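Local atomic coordinates of FIG000988: Predicted permease (Vibrio cholerae, PDB entry 6MJP), a protein that probably forms one of the two permease subunits of the LptBFG ABC transporter, which moves lipopolysaccharide from the inner toward the outer membrane. Residues Phe189-Asp194 with Leu207-Arg212; Ile183-Met188 with Glu214-Arg219; Ser157-Asp162 with Tyr170-Ala175. All coordinates share one frame; numbering follows the deposited sequence.

How the interactions relate
All three contacts belong to the beta domain beyond the membrane helices, their centres 35 to 47 Å from the centre of the chain; the detergent pocket of Glu10, Arg78, Glu82, Arg295 and Phe296 belongs to another part of the chain. Interaction 3 pairs strands 158-160 and 173-176, and strand 186-190 continues the same antiparallel sheet toward interactions 1 and 2. Interactions 1 and 3 have centres about 9 Å apart and meet where Asn171 N lies 2.7 Å from His191 O. Interactions 1 and 2 follow one strand pair from its corner to its fraying end, centres about 17 Å apart, while Met188 O takes Val174 N at 2.9 Å between interactions 2 and 3.

Interaction 1: residues Phe189-Asp194 with Leu207-Arg212; sequences FSHSGD and LYDGTR
Opposite Tyr208 the other strand places two residues, His191 and Ser192, where a regular pair would have one: a classic beta bulge. Tyr208 O receives His191 N at 3.2 Å and, in a weak bond, Ser192 N at 3.4 Å. The imidazole adds a side-chain clasp next to it. A chi1 of -82° sets CG of His191 beside the backbone N, and ND1, at the ring edge, donates to Asp209 O at 3.1 Å, the acceptor lying slightly out of the ring plane. His191 N makes a weak second hydrogen bond to this oxygen. The Asp209 carboxylate runs obliquely past the imidazole, its plane turned 47° from the ring.

Before the bulge the pairing is regular: Phe189 N gives to Thr211 O and Thr211 N to Phe189 O, each at 3.0 Å. Leu207 packs against Ser190 and Gly193, with CD2 3.3 Å from Ser190 OG and 4.0 Å from Gly193 CA. Leu207 also packs on Val172, Val174 and Phe227, while the Phe189 ring leaves the contact to meet Phe177 of the LptG chain. Both strands turn a corner here, at 191 and 209, so the pair leaves the sheet of 186-190 and 210-214 and enters that of 192-196 and 203-208. A paired corner carrying a bulge is in keeping with the beta-jellyroll of the LptF periplasmic domain.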
ATOM      1  N   PHE D 189      -3.046 -26.232  40.260  1.00132.46           N
ATOM      2  CA  PHE D 189      -3.478 -26.773  38.981  1.00133.19           C
ATOM      3  C   PHE D 189      -4.930 -27.205  39.097  1.00138.40           C
ATOM      4  O   PHE D 189      -5.279 -27.978  39.993  1.00140.90           O
ATOM      5  CB  PHE D 189      -2.621 -27.967  38.562  1.00135.16           C
ATOM      6  CG  PHE D 189      -2.836 -28.390  37.139  1.00141.02           C
ATOM      7  CD1 PHE D 189      -2.119 -27.791  36.121  1.00140.39           C
ATOM      8  CD2 PHE D 189      -3.757 -29.375  36.814  1.00146.25           C
ATOM      9  CE1 PHE D 189      -2.308 -28.164  34.810  1.00136.54           C
ATOM     10  CE2 PHE D 189      -3.951 -29.750  35.496  1.00146.93           C
ATOM     11  CZ  PHE D 189      -3.219 -29.141  34.496  1.00140.15           C
ATOM     12  N   SER D 190      -5.770 -26.725  38.184  1.00144.73           N
ATOM     13  CA  SER D 190      -7.187 -27.060  38.233  1.00152.90           C
ATOM     14  C   SER D 190      -7.673 -27.577  36.883  1.00153.40           C
ATOM     15  O   SER D 190      -6.869 -27.857  35.986  1.00151.64           O
ATOM     16  CB  SER D 190      -8.001 -25.845  38.671  1.00155.35           C
ATOM     17  OG  SER D 190      -7.987 -24.844  37.675  1.00153.46           O
ATOM     18  N   HIS D 191      -8.982 -27.730  36.727  1.00154.59           N
ATOM     19  CA  HIS D 191      -9.525 -28.205  35.466  1.00155.37           C
ATOM     20  C   HIS D 191     -10.137 -27.079  34.639  1.00158.82           C
ATOM     21  O   HIS D 191     -10.029 -27.091  33.411  1.00159.80           O
ATOM     22  CB  HIS D 191     -10.560 -29.314  35.719  1.00153.11           C
ATOM     23  CG  HIS D 191      -9.966 -30.679  35.926  1.00150.04           C
ATOM     24  ND1 HIS D 191      -9.828 -31.255  37.172  1.00146.94           N
ATOM     25  CD2 HIS D 191      -9.491 -31.587  35.040  1.00148.27           C
ATOM     26  CE1 HIS D 191      -9.286 -32.455  37.045  1.00147.03           C
ATOM     27  NE2 HIS D 191      -9.072 -32.680  35.761  1.00147.86           N
ATOM     28  N   SER D 192     -10.736 -26.080  35.292  1.00162.40           N
ATOM     29  CA  SER D 192     -11.428 -24.977  34.635  1.00164.04           C
ATOM     30  C   SER D 192     -11.456 -23.768  35.567  1.00165.46           C
ATOM     31  O   SER D 192     -11.591 -23.919  36.782  1.00174.61           O
ATOM     32  CB  SER D 192     -12.854 -25.383  34.244  1.00167.02           C
ATOM     33  OG  SER D 192     -12.865 -26.602  33.524  1.00170.46           O
ATOM     34  N   GLY D 193     -11.338 -22.572  34.989  1.00156.43           N
ATOM     35  CA  GLY D 193     -11.315 -21.346  35.764  1.00154.37           C
ATOM     36  C   GLY D 193     -11.632 -20.141  34.908  1.00161.21           C
ATOM     37  O   GLY D 193     -11.225 -20.064  33.745  1.00161.55           O
ATOM     38  N   ASP D 194     -12.355 -19.185  35.491  1.00167.16           N
ATOM     39  CA  ASP D 194     -12.775 -17.962  34.816  1.00165.21           C
ATOM     40  C   ASP D 194     -11.947 -16.766  35.280  1.00157.62           C
ATOM     41  O   ASP D 194     -11.252 -16.815  36.300  1.00160.68           O
ATOM     42  CB  ASP D 194     -14.263 -17.674  35.068  1.00173.63           C
ATOM     43  CG  ASP D 194     -15.179 -18.615  34.312  1.00181.74           C
ATOM     44  OD1 ASP D 194     -14.674 -19.588  33.716  1.00184.22           O
ATOM     45  OD2 ASP D 194     -16.408 -18.377  34.312  1.00185.75           O
ATOM     46  N   LEU D 207     -10.679 -20.503  40.075  1.00152.81           N
ATOM     47  CA  LEU D 207     -10.320 -21.835  39.598  1.00149.55           C
ATOM     48  C   LEU D 207     -11.327 -22.868  40.096  1.00156.83           C
ATOM     49  O   LEU D 207     -11.811 -22.779  41.227  1.00162.10           O
ATOM     50  CB  LEU D 207      -8.908 -22.238  40.058  1.00145.29           C
ATOM     51  CG  LEU D 207      -7.737 -21.538  39.365  1.00144.62           C
ATOM     52  CD1 LEU D 207      -6.426 -22.217  39.700  1.00140.51           C
ATOM     53  CD2 LEU D 207      -7.946 -21.511  37.864  1.00149.74           C
ATOM     54  N   TYR D 208     -11.617 -23.878  39.267  1.00158.09           N
ATOM     55  CA  TYR D 208     -12.644 -24.874  39.596  1.00158.83           C
ATOM     56  C   TYR D 208     -12.073 -26.288  39.539  1.00156.77           C
ATOM     57  O   TYR D 208     -11.384 -26.635  38.575  1.00154.31           O
ATOM     58  CB  TYR D 208     -13.842 -24.772  38.641  1.00157.96           C
ATOM     59  CG  TYR D 208     -14.531 -23.426  38.601  1.00158.20           C
ATOM     60  CD1 TYR D 208     -14.668 -22.644  39.746  1.00159.55           C
ATOM     61  CD2 TYR D 208     -15.058 -22.943  37.416  1.00162.74           C
ATOM     62  CE1 TYR D 208     -15.310 -21.417  39.698  1.00162.88           C
ATOM     63  CE2 TYR D 208     -15.698 -21.724  37.356  1.00171.12           C
ATOM     64  CZ  TYR D 208     -15.822 -20.965  38.494  1.00170.90           C
ATOM     65  OH  TYR D 208     -16.464 -19.751  38.410  1.00176.12           O
ATOM     66  N   ASP D 209     -12.379 -27.108  40.552  1.00150.01           N
ATOM     67  CA  ASP D 209     -11.940 -28.501  40.547  1.00145.30           C
ATOM     68  C   ASP D 209     -10.429 -28.643  40.377  1.00133.36           C
ATOM     69  O   ASP D 209      -9.963 -29.074  39.318  1.00134.17           O
ATOM     70  CB  ASP D 209     -12.660 -29.283  39.432  1.00149.11           C
ATOM     71  CG  ASP D 209     -12.615 -30.806  39.637  1.00148.48           C
ATOM     72  OD1 ASP D 209     -11.982 -31.286  40.609  1.00144.03           O
ATOM     73  OD2 ASP D 209     -13.238 -31.532  38.828  1.00150.36           O
ATOM     74  N   GLY D 210      -9.657 -28.298  41.401  1.00129.04           N
ATOM     75  CA  GLY D 210      -8.226 -28.486  41.338  1.00127.32           C
ATOM     76  C   GLY D 210      -7.615 -28.701  42.708  1.00129.01           C
ATOM     77  O   GLY D 210      -8.317 -28.934  43.695  1.00130.44           O
ATOM     78  N   THR D 211      -6.284 -28.634  42.753  1.00125.96           N
ATOM     79  CA  THR D 211      -5.524 -28.727  43.994  1.00130.58           C
ATOM     80  C   THR D 211      -4.426 -27.669  43.973  1.00130.84           C
ATOM     81  O   THR D 211      -3.827 -27.411  42.924  1.00124.83           O
ATOM     82  CB  THR D 211      -4.928 -30.136  44.189  1.00133.21           C
ATOM     83  OG1 THR D 211      -4.227 -30.532  43.006  1.00136.24           O
ATOM     84  CG2 THR D 211      -6.027 -31.137  44.430  1.00135.22           C
ATOM     85  N   ARG D 212      -4.194 -27.028  45.115  1.00136.07           N
ATOM     86  CA  ARG D 212      -3.131 -26.043  45.267  1.00130.97           C
ATOM     87  C   ARG D 212      -2.036 -26.609  46.158  1.00123.43           C
ATOM     88  O   ARG D 212      -2.330 -27.238  47.176  1.00134.35           O
ATOM     89  CB  ARG D 212      -3.663 -24.742  45.869  1.00135.65           C
ATOM     90  CG  ARG D 212      -2.581 -23.858  46.432  1.00137.05           C
ATOM     91  CD  ARG D 212      -3.079 -22.461  46.689  1.00138.93           C
ATOM     92  NE  ARG D 212      -1.992 -21.592  47.119  1.00144.01           N
ATOM     93  CZ  ARG D 212      -2.093 -20.275  47.247  1.00150.01           C
ATOM     94  NH1 ARG D 212      -3.237 -19.666  46.971  1.00152.59           N
ATOM     95  NH2 ARG D 212      -1.048 -19.568  47.649  1.00154.05           N
TER

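Interaction 2: residues Ile183-Met188 with Glu214-Arg219; sequences ILPSVM and EGVPTR
Glu214 reaches past the carbonyl of Pro185 to Leu184, and its side chain can be walked outward atom by atom. CB lies 4.1 Å from Pro185 O. CG, anti to the backbone N (chi1 -170°), moves in to 3.4 Å from Pro185 O and also touches Leu184 CB. The chain stays extended to CD (chi2 176°), which rests 3.8 Å from Leu184 CB, the two side chains crossing at about a right angle. At the tip, OE2 takes a weak hydrogen bond from Leu184 N at 3.5 Å and lies equally near Leu184 CB. The buried glutamate thus has its CG against Leu184 CB and the carbonyl oxygen of Pro185, and it packs on His69 of the LptC chain as well.

The backbone connection is slight. Gly215 N gives a weak, bent bond to Pro185 O at 3.1 Å, and Pro185 CG meets Val216 CG2 at 3.8 Å just beyond. Ser186 CB lies 4.0 Å from Glu214 CA. Ser186 and Glu214 form a non-hydrogen-bonded antiparallel pair, past which residues 215-219 leave as a loop: the fraying end of two neighbouring strands in the periplasmic beta-jellyroll.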
ATOM      1  N   ILE D 183       2.424 -14.568  52.522  1.00186.35           N
ATOM      2  CA  ILE D 183       1.985 -15.811  51.896  1.00180.35           C
ATOM      3  C   ILE D 183       3.180 -16.501  51.252  1.00175.71           C
ATOM      4  O   ILE D 183       4.056 -15.858  50.660  1.00170.53           O
ATOM      5  CB  ILE D 183       0.869 -15.560  50.864  1.00173.57           C
ATOM      6  CG1 ILE D 183       1.402 -14.744  49.696  1.00174.48           C
ATOM      7  CG2 ILE D 183      -0.328 -14.866  51.510  1.00172.53           C
ATOM      8  CD1 ILE D 183       0.382 -14.491  48.636  1.00177.82           C
ATOM      9  N   LEU D 184       3.218 -17.815  51.373  1.00172.95           N
ATOM     10  CA  LEU D 184       4.322 -18.614  50.873  1.00161.60           C
ATOM     11  C   LEU D 184       4.145 -18.902  49.390  1.00148.59           C
ATOM     12  O   LEU D 184       3.025 -18.860  48.868  1.00146.72           O
ATOM     13  CB  LEU D 184       4.414 -19.921  51.662  1.00158.78           C
ATOM     14  CG  LEU D 184       4.509 -19.747  53.175  1.00157.02           C
ATOM     15  CD1 LEU D 184       4.522 -21.095  53.872  1.00157.28           C
ATOM     16  CD2 LEU D 184       5.751 -18.951  53.520  1.00156.51           C
ATOM     17  N   PRO D 185       5.237 -19.197  48.676  1.00142.23           N
ATOM     18  CA  PRO D 185       5.111 -19.575  47.263  1.00136.64           C
ATOM     19  C   PRO D 185       4.226 -20.798  47.089  1.00132.99           C
ATOM     20  O   PRO D 185       4.099 -21.641  47.980  1.00142.08           O
ATOM     21  CB  PRO D 185       6.554 -19.869  46.838  1.00134.50           C
ATOM     22  CG  PRO D 185       7.296 -20.103  48.124  1.00137.59           C
ATOM     23  CD  PRO D 185       6.640 -19.200  49.119  1.00142.03           C
ATOM     24  N   SER D 186       3.608 -20.894  45.920  1.00126.85           N
ATOM     25  CA  SER D 186       2.646 -21.953  45.695  1.00123.03           C
ATOM     26  C   SER D 186       2.585 -22.259  44.210  1.00116.28           C
ATOM     27  O   SER D 186       3.083 -21.500  43.376  1.00117.12           O
ATOM     28  CB  SER D 186       1.265 -21.560  46.226  1.00127.80           C
ATOM     29  OG  SER D 186       0.846 -20.338  45.637  1.00129.65           O
ATOM     30  N   VAL D 187       1.985 -23.407  43.901  1.00116.29           N
ATOM     31  CA  VAL D 187       1.705 -23.848  42.541  1.00118.21           C
ATOM     32  C   VAL D 187       0.377 -24.588  42.606  1.00126.59           C
ATOM     33  O   VAL D 187       0.244 -25.553  43.370  1.00133.44           O
ATOM     34  CB  VAL D 187       2.807 -24.765  41.971  1.00116.68           C
ATOM     35  CG1 VAL D 187       2.304 -25.498  40.740  1.00117.38           C
ATOM     36  CG2 VAL D 187       4.061 -23.983  41.629  1.00110.85           C
ATOM     37  N   MET D 188      -0.612 -24.132  41.836  1.00131.10           N
ATOM     38  CA  MET D 188      -1.920 -24.773  41.817  1.00134.72           C
ATOM     39  C   MET D 188      -2.300 -25.135  40.392  1.00128.44           C
ATOM     40  O   MET D 188      -1.929 -24.439  39.445  1.00128.60           O
ATOM     41  CB  MET D 188      -3.002 -23.881  42.436  1.00138.89           C
ATOM     42  CG  MET D 188      -3.243 -22.565  41.744  1.00138.67           C
ATOM     43  SD  MET D 188      -3.984 -21.434  42.927  1.00140.90           S
ATOM     44  CE  MET D 188      -2.507 -20.716  43.653  1.00147.92           C
ATOM     45  N   GLU D 214       1.237 -25.504  48.271  1.00123.24           N
ATOM     46  CA  GLU D 214       2.014 -24.415  48.865  1.00133.84           C
ATOM     47  C   GLU D 214       3.313 -24.975  49.436  1.00135.24           C
ATOM     48  O   GLU D 214       3.293 -25.739  50.407  1.00136.10           O
ATOM     49  CB  GLU D 214       1.217 -23.703  49.957  1.00139.70           C
ATOM     50  CG  GLU D 214       1.873 -22.420  50.450  1.00143.24           C
ATOM     51  CD  GLU D 214       1.031 -21.663  51.459  1.00147.47           C
ATOM     52  OE1 GLU D 214       0.472 -22.305  52.369  1.00146.11           O
ATOM     53  OE2 GLU D 214       0.921 -20.422  51.336  1.00152.53           O
ATOM     54  N   GLY D 215       4.441 -24.582  48.856  1.00132.65           N
ATOM     55  CA  GLY D 215       5.710 -25.097  49.323  1.00137.35           C
ATOM     56  C   GLY D 215       6.838 -24.729  48.382  1.00137.65           C
ATOM     57  O   GLY D 215       6.683 -23.897  47.491  1.00133.88           O
ATOM     58  N   VAL D 216       7.980 -25.373  48.609  1.00142.77           N
ATOM     59  CA  VAL D 216       9.205 -25.121  47.852  1.00139.02           C
ATOM     60  C   VAL D 216       9.764 -26.462  47.381  1.00136.85           C
ATOM     61  O   VAL D 216       9.682 -27.457  48.120  1.00136.28           O
ATOM     62  CB  VAL D 216      10.219 -24.335  48.701  1.00138.66           C
ATOM     63  CG1 VAL D 216      11.579 -24.268  48.025  1.00134.84           C
ATOM     64  CG2 VAL D 216       9.704 -22.931  48.968  1.00141.60           C
ATOM     65  N   PRO D 217      10.312 -26.542  46.161  1.00130.55           N
ATOM     66  CA  PRO D 217      10.840 -27.830  45.668  1.00132.15           C
ATOM     67  C   PRO D 217      11.891 -28.473  46.564  1.00137.27           C
ATOM     68  O   PRO D 217      12.005 -29.708  46.571  1.00131.49           O
ATOM     69  CB  PRO D 217      11.425 -27.454  44.300  1.00121.88           C
ATOM     70  CG  PRO D 217      10.597 -26.303  43.856  1.00119.43           C
ATOM     71  CD  PRO D 217      10.262 -25.524  45.096  1.00122.78           C
ATOM     72  N   THR D 218      12.669 -27.679  47.303  1.00133.68           N
ATOM     73  CA  THR D 218      13.713 -28.213  48.169  1.00130.48           C
ATOM     74  C   THR D 218      13.178 -28.681  49.523  1.00137.65           C
ATOM     75  O   THR D 218      13.628 -29.710  50.039  1.00142.88           O
ATOM     76  CB  THR D 218      14.810 -27.163  48.358  1.00131.08           C
ATOM     77  OG1 THR D 218      14.221 -25.919  48.745  1.00135.25           O
ATOM     78  CG2 THR D 218      15.564 -26.958  47.060  1.00128.85           C
ATOM     79  N   ARG D 219      12.223 -27.962  50.114  1.00138.61           N
ATOM     80  CA  ARG D 219      11.627 -28.397  51.370  1.00142.51           C
ATOM     81  C   ARG D 219      10.484 -29.386  51.119  1.00141.64           C
ATOM     82  O   ARG D 219      10.052 -29.608  49.984  1.00143.95           O
ATOM     83  CB  ARG D 219      11.123 -27.197  52.174  1.00146.30           C
ATOM     84  CG  ARG D 219      12.071 -26.726  53.268  1.00148.92           C
ATOM     85  CD  ARG D 219      11.380 -25.752  54.211  1.00153.98           C
ATOM     86  NE  ARG D 219      12.077 -25.638  55.487  1.00163.28           N
ATOM     87  CZ  ARG D 219      11.621 -24.951  56.531  1.00170.69           C
ATOM     88  NH1 ARG D 219      10.461 -24.312  56.451  1.00173.81           N
ATOM     89  NH2 ARG D 219      12.323 -24.904  57.656  1.00172.08           N
TER

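Interaction 3: residues Ser157-Asp162 with Tyr170-Ala175; sequences SVVFID and YNVFVA
Phe160 and Phe173 face each other as a hydrogen-bonded antiparallel pair, yet their rings do not stack. CB of Phe160 stands at the edge of the Phe173 ring, 3.9 Å from CD2, while the Phe160 ring departs to meet Phe149. The Phe173 ring stacks instead on Phe158 of the LptG chain. Val159 and Val174 share the other face of the sheet, and Val172, just before the strand, joins them: Val159 CG1 lies 4.2 Å from Val172 CG1, the two side chains slanting across each other, and 4.3 Å from Val174 CG2. Between the faces, backbone bonds join Val158 to Ala175 and Phe160 to Phe173 in both directions, the standard pairing of adjacent antiparallel strands, here in the beta-jellyroll of the periplasmic domain.

Further along, Ile161 and Tyr170 run alongside each other in the same direction, with Ile161 CG2 in the plane of the tyrosine ring, at its edge, and 3.9 Å from CD1. Beyond the regular strands, Asp162 N donates a hydrogen bond to Tyr170 O. The side chains then cross, the carboxylate of Asp162 and the amide of Asn171 turned 72° apart; Asn171 ND2 approaches Asp162 OD2 from above the carboxylate plane, but their modelled separation of 2.5 Å is too short for the details of this bond to be trusted.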
ATOM      1  N   SER D 157       2.450 -13.834  39.670  1.00148.65           N
ATOM      2  CA  SER D 157       1.954 -15.151  39.298  1.00135.67           C
ATOM      3  C   SER D 157       2.143 -15.369  37.805  1.00130.00           C
ATOM      4  O   SER D 157       1.969 -14.446  37.005  1.00129.53           O
ATOM      5  CB  SER D 157       0.469 -15.327  39.673  1.00133.14           C
ATOM      6  OG  SER D 157      -0.353 -14.353  39.058  1.00132.14           O
ATOM      7  N   VAL D 158       2.501 -16.597  37.440  1.00127.51           N
ATOM      8  CA  VAL D 158       2.635 -17.020  36.050  1.00124.57           C
ATOM      9  C   VAL D 158       1.486 -17.972  35.739  1.00125.39           C
ATOM     10  O   VAL D 158       1.372 -19.039  36.353  1.00128.56           O
ATOM     11  CB  VAL D 158       3.993 -17.688  35.789  1.00122.67           C
ATOM     12  CG1 VAL D 158       4.070 -18.202  34.368  1.00121.53           C
ATOM     13  CG2 VAL D 158       5.124 -16.716  36.072  1.00124.69           C
ATOM     14  N   VAL D 159       0.637 -17.591  34.789  1.00124.15           N
ATOM     15  CA  VAL D 159      -0.554 -18.357  34.441  1.00121.69           C
ATOM     16  C   VAL D 159      -0.338 -19.023  33.090  1.00121.31           C
ATOM     17  O   VAL D 159       0.228 -18.420  32.173  1.00131.55           O
ATOM     18  CB  VAL D 159      -1.807 -17.464  34.413  1.00122.76           C
ATOM     19  CG1 VAL D 159      -3.059 -18.313  34.273  1.00122.52           C
ATOM     20  CG2 VAL D 159      -1.871 -16.611  35.664  1.00124.10           C
ATOM     21  N   PHE D 160      -0.790 -20.265  32.969  1.00121.07           N
ATOM     22  CA  PHE D 160      -0.667 -21.025  31.730  1.00121.60           C
ATOM     23  C   PHE D 160      -1.981 -21.764  31.519  1.00125.03           C
ATOM     24  O   PHE D 160      -2.320 -22.669  32.290  1.00123.62           O
ATOM     25  CB  PHE D 160       0.520 -21.990  31.787  1.00121.24           C
ATOM     26  CG  PHE D 160       0.648 -22.874  30.574  1.00125.70           C
ATOM     27  CD1 PHE D 160       1.393 -22.471  29.479  1.00128.57           C
ATOM     28  CD2 PHE D 160       0.024 -24.115  30.532  1.00134.08           C
ATOM     29  CE1 PHE D 160       1.508 -23.285  28.357  1.00128.58           C
ATOM     30  CE2 PHE D 160       0.133 -24.930  29.416  1.00133.94           C
ATOM     31  CZ  PHE D 160       0.877 -24.512  28.326  1.00129.49           C
ATOM     32  N   ILE D 161      -2.724 -21.371  30.490  1.00134.17           N
ATOM     33  CA  ILE D 161      -4.020 -21.960  30.170  1.00136.99           C
ATOM     34  C   ILE D 161      -3.877 -22.774  28.890  1.00136.03           C
ATOM     35  O   ILE D 161      -3.107 -22.406  27.996  1.00138.55           O
ATOM     36  CB  ILE D 161      -5.107 -20.877  30.025  1.00135.59           C
ATOM     37  CG1 ILE D 161      -5.066 -19.919  31.214  1.00131.70           C
ATOM     38  CG2 ILE D 161      -6.488 -21.500  29.916  1.00139.20           C
ATOM     39  CD1 ILE D 161      -4.419 -18.600  30.889  1.00131.81           C
ATOM     40  N   ASP D 162      -4.606 -23.890  28.814  1.00133.21           N
ATOM     41  CA  ASP D 162      -4.581 -24.750  27.633  1.00137.48           C
ATOM     42  C   ASP D 162      -5.549 -24.265  26.558  1.00139.30           C
ATOM     43  O   ASP D 162      -5.129 -23.902  25.455  1.00146.71           O
ATOM     44  CB  ASP D 162      -4.916 -26.195  28.014  1.00144.82           C
ATOM     45  CG  ASP D 162      -3.768 -26.900  28.689  1.00150.65           C
ATOM     46  OD1 ASP D 162      -2.757 -26.228  28.980  1.00157.64           O
ATOM     47  OD2 ASP D 162      -3.875 -28.124  28.925  1.00148.68           O
ATOM     48  N   TYR D 170     -10.558 -25.498  30.415  1.00150.95           N
ATOM     49  CA  TYR D 170      -9.414 -24.618  30.626  1.00151.34           C
ATOM     50  C   TYR D 170      -8.115 -25.399  30.826  1.00153.03           C
ATOM     51  O   TYR D 170      -7.139 -25.193  30.083  1.00157.84           O
ATOM     52  CB  TYR D 170      -9.672 -23.699  31.800  1.00152.12           C
ATOM     53  CG  TYR D 170     -10.669 -22.591  31.569  1.00148.56           C
ATOM     54  CD1 TYR D 170     -10.277 -21.379  31.006  1.00145.22           C
ATOM     55  CD2 TYR D 170     -11.989 -22.741  31.955  1.00154.79           C
ATOM     56  CE1 TYR D 170     -11.190 -20.363  30.816  1.00154.34           C
ATOM     57  CE2 TYR D 170     -12.902 -21.735  31.773  1.00162.22           C
ATOM     58  CZ  TYR D 170     -12.494 -20.555  31.204  1.00163.82           C
ATOM     59  OH  TYR D 170     -13.382 -19.539  31.025  1.00170.68           O
ATOM     60  N   ASN D 171      -8.055 -26.199  31.882  1.00146.59           N
ATOM     61  CA  ASN D 171      -6.848 -26.909  32.300  1.00138.89           C
ATOM     62  C   ASN D 171      -5.756 -25.906  32.696  1.00135.51           C
ATOM     63  O   ASN D 171      -4.685 -25.834  32.088  1.00135.49           O
ATOM     64  CB  ASN D 171      -6.365 -27.867  31.192  1.00136.11           C
ATOM     65  CG  ASN D 171      -5.571 -29.033  31.705  1.00137.82           C
ATOM     66  OD1 ASN D 171      -5.854 -29.560  32.781  1.00146.22           O
ATOM     67  ND2 ASN D 171      -4.561 -29.444  30.939  1.00133.82           N
ATOM     68  N   VAL D 172      -6.069 -25.110  33.726  1.00131.90           N
ATOM     69  CA  VAL D 172      -5.229 -23.993  34.153  1.00126.97           C
ATOM     70  C   VAL D 172      -4.068 -24.482  35.009  1.00126.36           C
ATOM     71  O   VAL D 172      -4.180 -25.450  35.767  1.00128.17           O
ATOM     72  CB  VAL D 172      -6.076 -22.962  34.924  1.00126.31           C
ATOM     73  CG1 VAL D 172      -5.260 -21.725  35.239  1.00125.04           C
ATOM     74  CG2 VAL D 172      -7.316 -22.606  34.138  1.00129.45           C
ATOM     75  N   PHE D 173      -2.940 -23.781  34.889  1.00123.50           N
ATOM     76  CA  PHE D 173      -1.760 -23.974  35.724  1.00120.56           C
ATOM     77  C   PHE D 173      -1.278 -22.609  36.191  1.00119.75           C
ATOM     78  O   PHE D 173      -0.948 -21.756  35.363  1.00122.81           O
ATOM     79  CB  PHE D 173      -0.648 -24.693  34.952  1.00120.68           C
ATOM     80  CG  PHE D 173       0.714 -24.578  35.593  1.00119.18           C
ATOM     81  CD1 PHE D 173       1.115 -25.483  36.565  1.00123.37           C
ATOM     82  CD2 PHE D 173       1.594 -23.570  35.229  1.00118.91           C
ATOM     83  CE1 PHE D 173       2.361 -25.382  37.162  1.00122.13           C
ATOM     84  CE2 PHE D 173       2.841 -23.463  35.826  1.00117.86           C
ATOM     85  CZ  PHE D 173       3.226 -24.370  36.789  1.00119.25           C
ATOM     86  N   VAL D 174      -1.209 -22.406  37.505  1.00124.24           N
ATOM     87  CA  VAL D 174      -0.780 -21.136  38.079  1.00125.87           C
ATOM     88  C   VAL D 174       0.463 -21.369  38.929  1.00128.19           C
ATOM     89  O   VAL D 174       0.456 -22.218  39.832  1.00134.15           O
ATOM     90  CB  VAL D 174      -1.896 -20.484  38.914  1.00122.22           C
ATOM     91  CG1 VAL D 174      -1.446 -19.125  39.420  1.00122.41           C
ATOM     92  CG2 VAL D 174      -3.149 -20.343  38.092  1.00121.36           C
ATOM     93  N   ALA D 175       1.522 -20.609  38.649  1.00121.50           N
ATOM     94  CA  ALA D 175       2.798 -20.735  39.338  1.00119.78           C
ATOM     95  C   ALA D 175       3.134 -19.426  40.029  1.00122.37           C
ATOM     96  O   ALA D 175       3.056 -18.360  39.415  1.00127.44           O
ATOM     97  CB  ALA D 175       3.921 -21.111  38.370  1.00118.79           C
TER